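Local coordinates for protein 3,4-dihydroxybenzoate decarboxylase (Enterobacter cloacae, PDB 5NY5) that probably catalyses the reversible decarboxylation of 3,4-dihydroxybenzoate to catechol as a UbiD-family enzyme that depends on prenylated flavin and a bound metal ion, at residues D7-I12 with G68-V73. Numbering follows the deposited sequence.
Sequences DLRSAI and GSRILV
Two arginines meet across this contact: the guanidinium of R70 brings its NH2 over the centre of the R9 guanidinium, 3.3 Å above that plane. The setting is a helix packed on a face of a mixed four-stranded sheet: helix 8-16 lies over strand 70-73, which pairs antiparallel with strand 57-60 and parallel with strand 316-319. Strand 70-73 is part of the N-terminal UbiD domain, and the contact lies away from the prenylated-FMN and manganese sites. The short segments have axes 12.6 Å apart and run at 67° to each other.

The two guanidinium planes stand 82° apart, so this is an edge-over-face approach of like charges, with R70 NH2 3.4 Å from R9 CZ. No hydrogen bond joins the pair; what steadies them comes from around them. R9 NE makes a salt bridge to E262, whose negative charge probably offsets part of the repulsion, and R9 NH2 binds the carbonyl of N313. R70 NH2 donates to the carbonyl of H314 and also meets a glycerol, probably from the crystallisation liquor.

D7 is the N-cap of the helix and with S10 fits a capping box, though their side chains sit too close in the model for its details to be relied on.

The rest of the contact is apolar and buried. L72 points its CB at the helix and holds CG anti to its own backbone nitrogen (chi1 -177°), which carries CD2 out to the helix side chains. L8 reaches back from the helix. The methyl L72 CD2 meets both partners tip to tip, L8 CD2 at 3.6 Å and I12 CD1 at 4.0 Å.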
loop_
_atom_site.group_PDB
_atom_site.type_symbol
_atom_site.label_atom_id
_atom_site.label_comp_id
_atom_site.label_asym_id
_atom_site.label_seq_id
_atom_site.Cartn_x
_atom_site.Cartn_y
_atom_site.Cartn_z
ATOM N N ASP A 7 -10.745 52.420 18.541
ATOM C CA ASP A 7 -10.685 51.692 19.799
ATOM C C ASP A 7 -11.807 50.659 19.811
ATOM O O ASP A 7 -12.536 50.492 18.830
ATOM C CB ASP A 7 -10.768 52.641 20.999
ATOM C CG ASP A 7 -11.936 53.610 20.909
ATOM O OD1 ASP A 7 -12.916 53.319 20.192
ATOM O OD2 ASP A 7 -11.872 54.667 21.568
ATOM N N LEU A 8 -11.937 49.965 20.941
ATOM C CA LEU A 8 -12.959 48.934 21.064
ATOM C C LEU A 8 -14.364 49.525 21.009
ATOM O O LEU A 8 -15.257 48.964 20.365
ATOM C CB LEU A 8 -12.751 48.155 22.362
ATOM C CG LEU A 8 -13.802 47.116 22.741
ATOM C CD1 LEU A 8 -13.933 46.055 21.662
ATOM C CD2 LEU A 8 -13.439 46.490 24.072
ATOM N N ARG A 9 -14.578 50.665 21.669
ATOM C CA ARG A 9 -15.929 51.208 21.776
ATOM C C ARG A 9 -16.422 51.785 20.455
ATOM O O ARG A 9 -17.625 51.737 20.177
ATOM C CB ARG A 9 -15.983 52.257 22.881
ATOM C CG ARG A 9 -15.650 51.695 24.251
ATOM C CD ARG A 9 -15.855 52.720 25.344
ATOM N NE ARG A 9 -15.292 52.269 26.612
ATOM C CZ ARG A 9 -15.527 52.850 27.783
ATOM N NH1 ARG A 9 -16.327 53.904 27.854
ATOM N NH2 ARG A 9 -14.968 52.371 28.885
ATOM N N SER A 10 -15.527 52.329 19.631
ATOM C CA SER A 10 -15.949 52.759 18.302
ATOM C C SER A 10 -16.239 51.567 17.399
ATOM O O SER A 10 -17.027 51.684 16.455
ATOM C CB SER A 10 -14.894 53.672 17.674
ATOM O OG SER A 10 -13.585 53.287 18.050
ATOM N N ALA A 11 -15.627 50.416 17.677
ATOM C CA ALA A 11 -15.940 49.216 16.908
ATOM C C ALA A 11 -17.303 48.659 17.291
ATOM O O ALA A 11 -18.076 48.239 16.422
ATOM C CB ALA A 11 -14.852 48.162 17.110
ATOM N N ILE A 12 -17.614 48.642 18.589
ATOM C CA ILE A 12 -18.932 48.205 19.038
ATOM C C ILE A 12 -20.016 49.083 18.428
ATOM O O ILE A 12 -21.101 48.603 18.072
ATOM C CB ILE A 12 -18.994 48.209 20.576
ATOM C CG1 ILE A 12 -18.009 47.188 21.149
ATOM C CG2 ILE A 12 -20.407 47.936 21.063
ATOM C CD1 ILE A 12 -17.964 47.161 22.659
ATOM N N GLY A 68 -20.176 47.310 38.403
ATOM C CA GLY A 68 -19.344 48.221 37.652
ATOM C C GLY A 68 -18.435 47.566 36.637
ATOM O O GLY A 68 -17.806 48.280 35.845
ATOM N N SER A 69 -18.331 46.242 36.638
ATOM C CA SER A 69 -17.585 45.528 35.614
ATOM C C SER A 69 -18.523 45.077 34.505
ATOM O O SER A 69 -19.713 44.840 34.726
ATOM C CB SER A 69 -16.861 44.316 36.203
ATOM O OG SER A 69 -15.703 44.703 36.918
ATOM N N ARG A 70 -17.974 44.976 33.298
ATOM C CA ARG A 70 -18.707 44.444 32.158
ATOM C C ARG A 70 -17.726 43.685 31.276
ATOM O O ARG A 70 -16.676 44.220 30.911
ATOM C CB ARG A 70 -19.414 45.559 31.376
ATOM C CG ARG A 70 -18.569 46.793 31.112
ATOM C CD ARG A 70 -19.336 47.815 30.291
ATOM N NE ARG A 70 -18.532 48.998 30.006
ATOM C CZ ARG A 70 -18.929 50.007 29.237
ATOM N NH1 ARG A 70 -20.126 49.982 28.670
ATOM N NH2 ARG A 70 -18.126 51.040 29.035
ATOM N N ILE A 71 -18.070 42.443 30.948
ATOM C CA ILE A 71 -17.164 41.512 30.285
ATOM C C ILE A 71 -17.621 41.297 28.850
ATOM O O ILE A 71 -18.813 41.110 28.584
ATOM C CB ILE A 71 -17.088 40.178 31.050
ATOM C CG1 ILE A 71 -16.587 40.430 32.471
ATOM C CG2 ILE A 71 -16.184 39.194 30.327
ATOM C CD1 ILE A 71 -16.445 39.188 33.307
ATOM N N LEU A 72 -16.662 41.310 27.930
ATOM C CA LEU A 72 -16.926 41.262 26.500
ATOM C C LEU A 72 -16.298 40.014 25.893
ATOM O O LEU A 72 -15.112 39.748 26.107
ATOM C CB LEU A 72 -16.367 42.507 25.827
ATOM C CG LEU A 72 -16.631 42.646 24.341
ATOM C CD1 LEU A 72 -18.126 42.670 24.099
ATOM C CD2 LEU A 72 -15.973 43.917 23.862
ATOM N N VAL A 73 -17.089 39.258 25.131
ATOM C CA VAL A 73 -16.616 38.045 24.476
ATOM C C VAL A 73 -17.191 37.972 23.070
ATOM O O VAL A 73 -18.271 38.498 22.789
ATOM C CB VAL A 73 -16.992 36.764 25.257
ATOM C CG1 VAL A 73 -16.306 36.728 26.608
ATOM C CG2 VAL A 73 -18.496 36.663 25.414
#